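Long-range contacts in ABC transporter, ATP binding protein (Sulfolobus solfataricus, PDB 1OXV), which couples ATP binding and hydrolysis to glucose uptake as the ATPase subunit of the GlcSTUV ABC transporter: residues 9-14 with 53-58; 43-48 with 163-168; 294-299 with 338-343. One frame throughout, in Å; residues are numbered along the deposited sequence.

Contact 1 (9-14 with 53-58). With ANP (phosphoaminophosphonic acid-adenylate ester), chain T.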
loop_
_atom_site.group_PDB
_atom_site.type_symbol
_atom_site.label_atom_id
_atom_site.label_comp_id
_atom_site.label_asym_id
_atom_site.label_seq_id
_atom_site.Cartn_x
_atom_site.Cartn_y
_atom_site.Cartn_z
ATOM N N VAL A 9 3.306 -17.825 9.452
ATOM C CA VAL A 9 4.643 -17.647 8.931
ATOM C C VAL A 9 5.456 -16.601 9.696
ATOM O O VAL A 9 5.038 -15.454 9.908
ATOM C CB VAL A 9 4.617 -17.335 7.453
ATOM C CG1 VAL A 9 6.000 -16.881 6.971
ATOM C CG2 VAL A 9 4.165 -18.571 6.682
ATOM N N SER A 10 6.626 -17.044 10.117
ATOM C CA SER A 10 7.600 -16.211 10.801
ATOM C C SER A 10 8.921 -16.359 10.053
ATOM O O SER A 10 9.169 -17.383 9.408
ATOM C CB SER A 10 7.770 -16.654 12.263
ATOM O OG SER A 10 6.657 -16.297 13.056
ATOM N N LYS A 11 9.743 -15.314 10.103
ATOM C CA LYS A 11 11.069 -15.313 9.482
ATOM C C LYS A 11 12.035 -14.535 10.350
ATOM O O LYS A 11 11.784 -13.375 10.691
ATOM C CB LYS A 11 11.037 -14.659 8.102
ATOM C CG LYS A 11 12.379 -14.608 7.382
ATOM C CD LYS A 11 12.931 -15.997 7.097
ATOM C CE LYS A 11 14.279 -15.930 6.415
ATOM N NZ LYS A 11 14.782 -17.285 6.034
ATOM N N VAL A 12 13.156 -15.155 10.674
ATOM C CA VAL A 12 14.156 -14.507 11.492
ATOM C C VAL A 12 15.468 -14.376 10.741
ATOM O O VAL A 12 15.767 -15.144 9.834
ATOM C CB VAL A 12 14.384 -15.256 12.818
ATOM C CG1 VAL A 12 13.088 -15.366 13.582
ATOM C CG2 VAL A 12 14.975 -16.628 12.577
ATOM N N PHE A 13 16.216 -13.351 11.110
ATOM C CA PHE A 13 17.555 -13.109 10.600
ATOM C C PHE A 13 18.476 -12.910 11.811
ATOM O O PHE A 13 18.013 -12.851 12.949
ATOM C CB PHE A 13 17.596 -11.860 9.703
ATOM C CG PHE A 13 16.818 -12.004 8.408
ATOM C CD1 PHE A 13 15.677 -11.239 8.176
ATOM C CD2 PHE A 13 17.207 -12.919 7.447
ATOM C CE1 PHE A 13 14.943 -11.377 6.982
ATOM C CE2 PHE A 13 16.491 -13.070 6.261
ATOM C CZ PHE A 13 15.355 -12.305 6.027
ATOM N N LYS A 14 19.769 -12.781 11.560
ATOM C CA LYS A 14 20.745 -12.570 12.633
ATOM C C LYS A 14 20.636 -13.633 13.714
ATOM O O LYS A 14 20.645 -13.349 14.910
ATOM C CB LYS A 14 20.617 -11.163 13.227
ATOM C CG LYS A 14 21.209 -10.062 12.348
ATOM C CD LYS A 14 21.179 -8.709 13.054
ATOM C CE LYS A 14 22.071 -7.677 12.365
ATOM N NZ LYS A 14 21.730 -7.487 10.929
ATOM N N GLY A 53 9.389 -17.832 -3.279
ATOM C CA GLY A 53 10.149 -19.045 -3.067
ATOM C C GLY A 53 11.644 -18.790 -3.040
ATOM O O GLY A 53 12.433 -19.729 -3.046
ATOM N N LEU A 54 12.026 -17.518 -3.048
ATOM C CA LEU A 54 13.422 -17.107 -2.946
ATOM C C LEU A 54 13.944 -17.226 -1.508
ATOM O O LEU A 54 15.144 -17.130 -1.249
ATOM C CB LEU A 54 13.553 -15.667 -3.392
ATOM C CG LEU A 54 13.169 -15.451 -4.859
ATOM C CD1 LEU A 54 13.358 -14.007 -5.273
ATOM C CD2 LEU A 54 14.007 -16.352 -5.715
ATOM N N ASP A 55 13.017 -17.381 -0.575
ATOM C CA ASP A 55 13.353 -17.606 0.815
ATOM C C ASP A 55 12.251 -18.492 1.348
ATOM O O ASP A 55 11.269 -18.752 0.646
ATOM C CB ASP A 55 13.404 -16.285 1.578
ATOM C CG ASP A 55 14.279 -16.360 2.827
ATOM O OD1 ASP A 55 14.593 -17.481 3.300
ATOM O OD2 ASP A 55 14.708 -15.335 3.393
ATOM N N VAL A 56 12.416 -18.980 2.570
ATOM C CA VAL A 56 11.424 -19.843 3.170
ATOM C C VAL A 56 11.076 -19.347 4.556
ATOM O O VAL A 56 11.862 -18.652 5.183
ATOM C CB VAL A 56 11.946 -21.293 3.296
ATOM C CG1 VAL A 56 11.987 -21.965 1.940
ATOM C CG2 VAL A 56 13.316 -21.316 3.953
ATOM N N PRO A 57 9.911 -19.716 5.051
ATOM C CA PRO A 57 9.550 -19.370 6.423
ATOM C C PRO A 57 10.483 -20.097 7.394
ATOM O O PRO A 57 10.876 -21.234 7.132
ATOM C CB PRO A 57 8.136 -19.930 6.575
ATOM C CG PRO A 57 7.658 -20.216 5.206
ATOM C CD PRO A 57 8.866 -20.499 4.386
ATOM N N SER A 58 10.833 -19.436 8.484
ATOM C CA SER A 58 11.607 -20.041 9.557
ATOM C C SER A 58 10.676 -21.004 10.292
ATOM O O SER A 58 11.050 -22.121 10.627
ATOM C CB SER A 58 12.110 -18.963 10.515
ATOM O OG SER A 58 12.970 -18.045 9.868
HETATM P PG ANP T . 11.510 -1.235 2.635
HETATM O O1G ANP T . 10.124 -0.673 2.669
HETATM O O2G ANP T . 12.569 -0.203 2.901
HETATM O O3G ANP T . 11.754 -1.821 1.302
HETATM P PB ANP T . 10.852 -3.828 3.859
HETATM O O1B ANP T . 9.489 -3.621 4.385
HETATM O O2B ANP T . 10.820 -4.408 2.493
HETATM N N3B ANP T . 11.663 -2.369 3.846
HETATM P PA ANP T . 12.514 -5.942 4.639
HETATM O O1A ANP T . 11.619 -7.122 4.490
HETATM O O2A ANP T . 13.450 -5.862 3.507
HETATM O O3A ANP T . 11.642 -4.687 4.893
HETATM O "O5'" ANP T . 13.358 -6.204 5.876
HETATM C "C5'" ANP T . 12.674 -6.526 7.062
HETATM C "C4'" ANP T . 13.624 -6.601 8.264
HETATM O "O4'" ANP T . 14.472 -7.721 8.105
HETATM C "C3'" ANP T . 14.598 -5.443 8.398
HETATM O "O3'" ANP T . 14.948 -5.283 9.770
HETATM C "C2'" ANP T . 15.812 -5.884 7.613
HETATM O "O2'" ANP T . 17.027 -5.300 8.050
HETATM C "C1'" ANP T . 15.834 -7.369 7.901
HETATM N N9 ANP T . 16.393 -8.175 6.819
HETATM C C8 ANP T . 15.839 -8.409 5.608
HETATM N N7 ANP T . 16.636 -9.239 4.883
HETATM C C5 ANP T . 17.696 -9.546 5.652
HETATM C C6 ANP T . 18.917 -10.365 5.519
HETATM N N6 ANP T . 19.173 -11.076 4.348
HETATM N N1 ANP T . 19.756 -10.409 6.562
HETATM C C2 ANP T . 19.535 -9.746 7.704
HETATM N N3 ANP T . 18.452 -8.969 7.885
HETATM C C4 ANP T . 17.530 -8.850 6.927
HETATM O O HOH W 1 15.355 -19.105 8.833
#

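Contact 2 (43-48 with 163-168). With MG (magnesium ion), chain D; ANP (phosphoaminophosphonic acid-adenylate ester), chain T.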
loop_
_atom_site.group_PDB
_atom_site.type_symbol
_atom_site.label_atom_id
_atom_site.label_comp_id
_atom_site.label_asym_id
_atom_site.label_seq_id
_atom_site.Cartn_x
_atom_site.Cartn_y
_atom_site.Cartn_z
ATOM N N GLY A 43 8.908 -5.588 6.784
ATOM C CA GLY A 43 8.992 -6.973 6.356
ATOM C C GLY A 43 8.327 -7.267 5.008
ATOM O O GLY A 43 8.148 -8.426 4.658
ATOM N N LYS A 44 8.035 -6.229 4.234
ATOM C CA LYS A 44 7.351 -6.382 2.940
ATOM C C LYS A 44 8.117 -7.238 1.944
ATOM O O LYS A 44 7.573 -8.192 1.401
ATOM C CB LYS A 44 7.036 -4.999 2.340
ATOM C CG LYS A 44 6.174 -4.152 3.233
ATOM C CD LYS A 44 5.862 -2.765 2.625
ATOM C CE LYS A 44 7.116 -1.956 2.300
ATOM N NZ LYS A 44 7.899 -1.539 3.503
ATOM N N THR A 45 9.385 -6.897 1.706
ATOM C CA THR A 45 10.205 -7.644 0.765
ATOM C C THR A 45 10.452 -9.069 1.271
ATOM O O THR A 45 10.500 -10.006 0.496
ATOM C CB THR A 45 11.539 -6.914 0.503
ATOM O OG1 THR A 45 11.308 -5.719 -0.258
ATOM C CG2 THR A 45 12.445 -7.736 -0.396
ATOM N N THR A 46 10.633 -9.224 2.570
ATOM C CA THR A 46 10.833 -10.544 3.121
ATOM C C THR A 46 9.601 -11.403 2.803
ATOM O O THR A 46 9.707 -12.553 2.370
ATOM C CB THR A 46 11.073 -10.453 4.623
ATOM O OG1 THR A 46 12.278 -9.704 4.873
ATOM C CG2 THR A 46 11.328 -11.839 5.195
ATOM N N PHE A 47 8.436 -10.831 3.015
ATOM C CA PHE A 47 7.195 -11.514 2.720
ATOM C C PHE A 47 7.125 -11.926 1.257
ATOM O O PHE A 47 6.838 -13.086 0.936
ATOM C CB PHE A 47 6.028 -10.627 3.096
ATOM C CG PHE A 47 4.709 -11.230 2.827
ATOM C CD1 PHE A 47 4.183 -12.190 3.665
ATOM C CD2 PHE A 47 3.989 -10.846 1.736
ATOM C CE1 PHE A 47 2.960 -12.745 3.401
ATOM C CE2 PHE A 47 2.770 -11.395 1.483
ATOM C CZ PHE A 47 2.256 -12.339 2.314
ATOM N N MET A 48 7.393 -10.980 0.365
ATOM C CA MET A 48 7.360 -11.194 -1.078
ATOM C C MET A 48 8.304 -12.322 -1.507
ATOM O O MET A 48 8.001 -13.123 -2.382
ATOM C CB MET A 48 7.764 -9.888 -1.763
ATOM C CG MET A 48 6.665 -8.825 -1.691
ATOM S SD MET A 48 5.094 -9.423 -2.328
ATOM C CE MET A 48 5.158 -8.620 -3.936
ATOM N N LEU A 163 4.032 -10.825 -8.756
ATOM C CA LEU A 163 4.501 -10.138 -7.562
ATOM C C LEU A 163 5.212 -8.838 -7.929
ATOM O O LEU A 163 6.206 -8.844 -8.665
ATOM C CB LEU A 163 5.470 -11.028 -6.775
ATOM C CG LEU A 163 4.965 -12.431 -6.456
ATOM C CD1 LEU A 163 6.069 -13.264 -5.806
ATOM C CD2 LEU A 163 3.734 -12.395 -5.563
ATOM N N LEU A 164 4.715 -7.733 -7.386
ATOM C CA LEU A 164 5.297 -6.430 -7.631
ATOM C C LEU A 164 5.777 -5.801 -6.327
ATOM O O LEU A 164 4.981 -5.423 -5.465
ATOM C CB LEU A 164 4.296 -5.497 -8.321
ATOM C CG LEU A 164 3.627 -6.038 -9.583
ATOM C CD1 LEU A 164 2.754 -4.979 -10.215
ATOM C CD2 LEU A 164 4.654 -6.501 -10.574
ATOM N N ASP A 165 7.083 -5.658 -6.197
ATOM C CA ASP A 165 7.650 -5.051 -4.996
ATOM C C ASP A 165 8.038 -3.601 -5.281
ATOM O O ASP A 165 9.057 -3.319 -5.910
ATOM C CB ASP A 165 8.851 -5.859 -4.480
ATOM C CG ASP A 165 9.271 -5.459 -3.066
ATOM O OD1 ASP A 165 8.679 -4.506 -2.505
ATOM O OD2 ASP A 165 10.172 -6.059 -2.430
ATOM N N GLU A 166 7.198 -2.686 -4.814
ATOM C CA GLU A 166 7.412 -1.257 -4.986
ATOM C C GLU A 166 7.780 -0.923 -6.421
ATOM O O GLU A 166 8.867 -0.417 -6.681
ATOM C CB GLU A 166 8.502 -0.762 -4.041
ATOM C CG GLU A 166 8.256 -1.110 -2.585
ATOM C CD GLU A 166 8.841 -0.084 -1.630
ATOM O OE1 GLU A 166 8.781 1.119 -1.957
ATOM O OE2 GLU A 166 9.356 -0.476 -0.554
ATOM N N PRO A 167 6.822 -1.133 -7.318
ATOM C CA PRO A 167 7.004 -0.962 -8.760
ATOM C C PRO A 167 6.999 0.479 -9.234
ATOM O O PRO A 167 7.711 0.801 -10.176
ATOM C CB PRO A 167 5.758 -1.634 -9.362
ATOM C CG PRO A 167 4.902 -2.081 -8.222
ATOM C CD PRO A 167 5.440 -1.489 -6.975
ATOM N N PHE A 168 6.182 1.321 -8.607
ATOM C CA PHE A 168 5.995 2.695 -9.075
ATOM C C PHE A 168 6.852 3.711 -8.321
ATOM O O PHE A 168 6.543 4.907 -8.304
ATOM C CB PHE A 168 4.511 3.068 -8.961
ATOM C CG PHE A 168 3.578 1.954 -9.359
ATOM C CD1 PHE A 168 2.697 1.403 -8.445
ATOM C CD2 PHE A 168 3.602 1.449 -10.642
ATOM C CE1 PHE A 168 1.859 0.376 -8.818
ATOM C CE2 PHE A 168 2.765 0.428 -11.016
ATOM C CZ PHE A 168 1.894 -0.108 -10.112
HETATM MG MG MG D . 11.489 -3.749 0.624
HETATM P PG ANP T . 11.510 -1.235 2.635
HETATM O O1G ANP T . 10.124 -0.673 2.669
HETATM O O2G ANP T . 12.569 -0.203 2.901
HETATM O O3G ANP T . 11.754 -1.821 1.302
HETATM P PB ANP T . 10.852 -3.828 3.859
HETATM O O1B ANP T . 9.489 -3.621 4.385
HETATM O O2B ANP T . 10.820 -4.408 2.493
HETATM N N3B ANP T . 11.663 -2.369 3.846
HETATM P PA ANP T . 12.514 -5.942 4.639
HETATM O O1A ANP T . 11.619 -7.122 4.490
HETATM O O2A ANP T . 13.450 -5.862 3.507
HETATM O O3A ANP T . 11.642 -4.687 4.893
HETATM O "O5'" ANP T . 13.358 -6.204 5.876
HETATM C "C5'" ANP T . 12.674 -6.526 7.062
HETATM C "C4'" ANP T . 13.624 -6.601 8.264
HETATM O "O4'" ANP T . 14.472 -7.721 8.105
HETATM C "C3'" ANP T . 14.598 -5.443 8.398
HETATM O "O3'" ANP T . 14.948 -5.283 9.770
HETATM C "C2'" ANP T . 15.812 -5.884 7.613
HETATM O "O2'" ANP T . 17.027 -5.300 8.050
HETATM C "C1'" ANP T . 15.834 -7.369 7.901
HETATM N N9 ANP T . 16.393 -8.175 6.819
HETATM C C8 ANP T . 15.839 -8.409 5.608
HETATM N N7 ANP T . 16.636 -9.239 4.883
HETATM C C5 ANP T . 17.696 -9.546 5.652
HETATM C C6 ANP T . 18.917 -10.365 5.519
HETATM N N6 ANP T . 19.173 -11.076 4.348
HETATM N N1 ANP T . 19.756 -10.409 6.562
HETATM C C2 ANP T . 19.535 -9.746 7.704
HETATM N N3 ANP T . 18.452 -8.969 7.885
HETATM C C4 ANP T . 17.530 -8.850 6.927
HETATM O O HOH W 2 9.672 -3.232 -0.070
HETATM O O HOH W 3 12.404 -3.285 -1.241
HETATM O O HOH W 4 13.540 -4.325 1.353
#

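Contact 3 (294-299 with 338-343)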
loop_
_atom_site.group_PDB
_atom_site.type_symbol
_atom_site.label_atom_id
_atom_site.label_comp_id
_atom_site.label_asym_id
_atom_site.label_seq_id
_atom_site.Cartn_x
_atom_site.Cartn_y
_atom_site.Cartn_z
ATOM N N ILE A 294 -20.584 18.473 13.886
ATOM C CA ILE A 294 -20.650 18.696 15.325
ATOM C C ILE A 294 -19.603 19.696 15.781
ATOM O O ILE A 294 -18.425 19.572 15.470
ATOM C CB ILE A 294 -20.421 17.389 16.089
ATOM C CG1 ILE A 294 -21.309 16.280 15.534
ATOM C CG2 ILE A 294 -20.711 17.600 17.565
ATOM C CD1 ILE A 294 -22.765 16.488 15.833
ATOM N N LEU A 295 -20.050 20.679 16.542
ATOM C CA LEU A 295 -19.167 21.685 17.099
ATOM C C LEU A 295 -18.312 21.075 18.210
ATOM O O LEU A 295 -18.846 20.449 19.121
ATOM C CB LEU A 295 -20.006 22.806 17.685
ATOM C CG LEU A 295 -19.235 23.881 18.437
ATOM C CD1 LEU A 295 -18.245 24.565 17.515
ATOM C CD2 LEU A 295 -20.209 24.876 19.001
ATOM N N VAL A 296 -16.994 21.252 18.144
ATOM C CA VAL A 296 -16.135 20.739 19.214
ATOM C C VAL A 296 -15.456 21.861 20.005
ATOM O O VAL A 296 -14.855 21.621 21.044
ATOM C CB VAL A 296 -15.106 19.698 18.716
ATOM C CG1 VAL A 296 -15.830 18.485 18.170
ATOM C CG2 VAL A 296 -14.157 20.270 17.667
ATOM N N GLY A 297 -15.564 23.091 19.519
ATOM C CA GLY A 297 -14.991 24.215 20.231
ATOM C C GLY A 297 -14.357 25.257 19.341
ATOM O O GLY A 297 -14.460 25.190 18.116
ATOM N N LYS A 298 -13.719 26.236 19.971
ATOM C CA LYS A 298 -13.052 27.309 19.250
ATOM C C LYS A 298 -11.614 26.946 18.999
ATOM O O LYS A 298 -10.997 26.213 19.768
ATOM C CB LYS A 298 -13.074 28.613 20.036
ATOM C CG LYS A 298 -14.443 29.098 20.434
ATOM C CD LYS A 298 -14.402 30.570 20.831
ATOM C CE LYS A 298 -13.139 30.921 21.603
ATOM N NZ LYS A 298 -13.050 32.389 21.910
ATOM N N GLY A 299 -11.085 27.489 17.914
ATOM C CA GLY A 299 -9.706 27.289 17.540
ATOM C C GLY A 299 -9.161 28.593 17.006
ATOM O O GLY A 299 -9.902 29.574 16.891
ATOM N N VAL A 338 -11.747 30.665 15.071
ATOM C CA VAL A 338 -12.781 29.994 14.319
ATOM C C VAL A 338 -13.506 28.966 15.161
ATOM O O VAL A 338 -13.012 28.551 16.199
ATOM C CB VAL A 338 -12.190 29.258 13.093
ATOM C CG1 VAL A 338 -11.698 30.257 12.068
ATOM C CG2 VAL A 338 -11.078 28.318 13.517
ATOM N N LEU A 339 -14.700 28.597 14.715
ATOM C CA LEU A 339 -15.419 27.477 15.288
ATOM C C LEU A 339 -14.907 26.226 14.562
ATOM O O LEU A 339 -14.721 26.230 13.346
ATOM C CB LEU A 339 -16.918 27.643 15.081
ATOM C CG LEU A 339 -17.528 28.830 15.823
ATOM C CD1 LEU A 339 -19.045 28.767 15.783
ATOM C CD2 LEU A 339 -17.018 28.873 17.259
ATOM N N VAL A 340 -14.677 25.161 15.301
ATOM C CA VAL A 340 -14.202 23.925 14.711
ATOM C C VAL A 340 -15.306 22.877 14.752
ATOM O O VAL A 340 -15.812 22.537 15.820
ATOM C CB VAL A 340 -12.987 23.391 15.477
ATOM C CG1 VAL A 340 -12.484 22.079 14.863
ATOM C CG2 VAL A 340 -11.884 24.435 15.512
ATOM N N TYR A 341 -15.670 22.367 13.580
ATOM C CA TYR A 341 -16.681 21.335 13.472
ATOM C C TYR A 341 -16.061 20.044 12.952
ATOM O O TYR A 341 -15.106 20.074 12.181
ATOM C CB TYR A 341 -17.797 21.772 12.521
ATOM C CG TYR A 341 -18.764 22.751 13.119
ATOM C CD1 TYR A 341 -18.497 24.108 13.109
ATOM C CD2 TYR A 341 -19.960 22.322 13.688
ATOM C CE1 TYR A 341 -19.392 25.008 13.658
ATOM C CE2 TYR A 341 -20.848 23.215 14.250
ATOM C CZ TYR A 341 -20.559 24.562 14.228
ATOM O OH TYR A 341 -21.438 25.467 14.780
ATOM N N VAL A 342 -16.621 18.913 13.369
ATOM C CA VAL A 342 -16.182 17.618 12.863
ATOM C C VAL A 342 -17.364 16.712 12.498
ATOM O O VAL A 342 -18.489 16.926 12.940
ATOM C CB VAL A 342 -15.277 16.880 13.867
ATOM C CG1 VAL A 342 -14.065 17.736 14.234
ATOM C CG2 VAL A 342 -16.039 16.512 15.075
ATOM N N ARG A 343 -17.102 15.707 11.668
ATOM C CA ARG A 343 -18.102 14.680 11.374
ATOM C C ARG A 343 -18.068 13.707 12.543
ATOM O O ARG A 343 -17.114 12.960 12.703
ATOM C CB ARG A 343 -17.738 13.932 10.096
ATOM C CG ARG A 343 -17.825 14.767 8.851
ATOM C CD ARG A 343 -19.202 14.808 8.227
ATOM N NE ARG A 343 -19.177 15.445 6.913
ATOM C CZ ARG A 343 -20.123 16.250 6.461
ATOM N NH1 ARG A 343 -21.186 16.535 7.210
ATOM N NH2 ARG A 343 -20.004 16.781 5.260
#

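Contact 1 (9-14 with 53-58)
Lys-11 and Asp-55 form the charged part of this contact. Lys-11 NZ meets Asp-55 OD1 in a 2.7 Å salt bridge on the syn side, while the backbone N of Val-56 binds the same oxygen from the anti side, both tilted about 30° out of the carboxylate plane toward the same face, so two donors grip OD1. The lysine reaches it through a chain that starts with CG anti to the backbone N and bends at its second torsion (chi2 62°), and NZ adds a weak bond to Val-56 O.

Hydrogen bonds fix the backbones at Ser-58. Its N donates to Ser-10 O at 2.8 Å, and its OG accepts from Val-12 N at 3.0 Å, a fairly straight bond (160°). A water bonded to Ser-58 OG also accepts a weak hydrogen bond from Lys-11 NZ (3.4 Å).

Apolar contact is small: Val-9 CG1 touches Pro-57 CB at 3.7 Å.

Phe-13 turns one face to the nucleotide, with adenine C5 of ANP 3.4 Å above the ring plane over its centre, and has Asp-55 OD2 at its edge. An alanine here would take away the ring against the adenine, which would probably be left freer to shift. An aromatic residue laid against adenine at the end of an early strand is characteristic of the A-loop of ABC ATPases, here carried by the antiparallel beta subdomain.

Contact 2 (43-48 with 163-168)
Thr-45 and Asp-165 meet beside the magnesium ion, their side chains crossing at about a right angle. Thr-45 OG1 binds the metal at 2.2 Å, with chi1 -70° setting OG1 toward the ion, and donates to Asp-165 OD2 at 2.5 Å; this bond, if as short as modelled, would orient the hydroxyl. ANP O3G and O2B and three waters complete six ligands. Asp-165 itself does not touch the metal. It acts from the second shell, its OD1 accepting from a metal-bound water that also donates to Glu-166 OE2 at 2.8 Å, and this one water thereby ties both carboxylates to the ion.

Lys-44 runs alongside the phosphates and bends at its last two torsions (-58° and -67°), and NZ binds ANP O1B at 2.8 Å as well as O1G. Gly-38 O also accepts from this ammonium. Glu-166 OE2 stands 4.4 Å from Lys-44 NZ, beyond a salt bridge. The backbone amides of Lys-44, Thr-45 and Thr-46 point into the phosphates from the start of helix 44-52. They belong to the Walker A P-loop, and Asp-165, at the end of strand 163-165, is the Walker B aspartate of an ABC ATPase.

Farther out, helix 44-48 and strand 163-165 run nearly antiparallel, their axes 9.5 Å apart. Met-48 was modelled in two conformers, so the approach of its CE to Leu-163 CB (3.7 Å in one of them) is less certain. Leu-195 and Val-197 of the adjacent strand 193-198 also touch Met-48, and Val-197 packs on Asp-165.

Contact 3 (294-299 with 338-343)
Leu-295 and Tyr-341 are brought together by their first torsions: the leucine CG stands anti to the backbone N (chi1 174°), the tyrosine CG anti to the carbonyl carbon (chi1 -77°). Leu-295 CD1 is thereby placed over one face of the ring, toward its rim, as a CH-pi contact 4.2 Å from the centroid, while Leu-295 CB touches CE2 at 3.6 Å. The tyrosine hydroxyl is bonded elsewhere, to Ile-288 N. Leu-339 and Lys-298 lie on the same face of the sheet as Leu-295 and Tyr-341, CD2 of the leucine meeting CG of the lysine.

Val-296 reaches the other side, where Val-340 and Val-342 project. Its CG2 lies 3.7 Å from Val-340 CG1, and its CG1 packs equally close against Val-342 CG2, Val-296 and Val-342 crossing at about a right angle.

The strands are antiparallel. Ile-294 and Val-342 exchange two backbone bonds, Ile-294 N reaching Val-342 O at 2.8 Å, and Gly-299 and Val-338 form another hydrogen-bonded pair. Between them the register slips by a residue: Val-296 N donates almost straight (176°) to Val-340 O, whereas Val-340 N donates to Gly-297 O at 2.8 Å. Val-296 and Gly-297 together thus face one residue, Val-340, as a beta bulge. The positive phi of Gly-297 would crowd any CB against the preceding carbonyl O.

Strand 281-284 borders strand 337-342 on its far side, with Leu-283 touching Val-338 and Val-340. Strand 310-317 flanks the continuation of 294-307, and Leu-261 and Phe-263 of strand 261-263 pack on Val-296, within the OB-like C-terminal domain.

In the fold
Contacts 1 and 2 lie in the ATPase domain with centres 15 Å apart, and share one ANP molecule: in the first, Phe-13 lies against the adenine, while the second holds the phosphates and magnesium. They meet at Thr-46, whose CG2 packs on Lys-11 CG at 3.7 Å and whose OG1, bonded to the alpha phosphate, is 3.8 Å from Phe-13 CE1. Their segments alternate along the chain, 9-14 and 43-48 preceding 53-58 and 163-168, so the two contacts interlock along the chain. Contact 3 belongs to the separate C-terminal domain, its nearest atoms about 36 Å from contact 1 and about 30 Å from contact 2, far from the nucleotide.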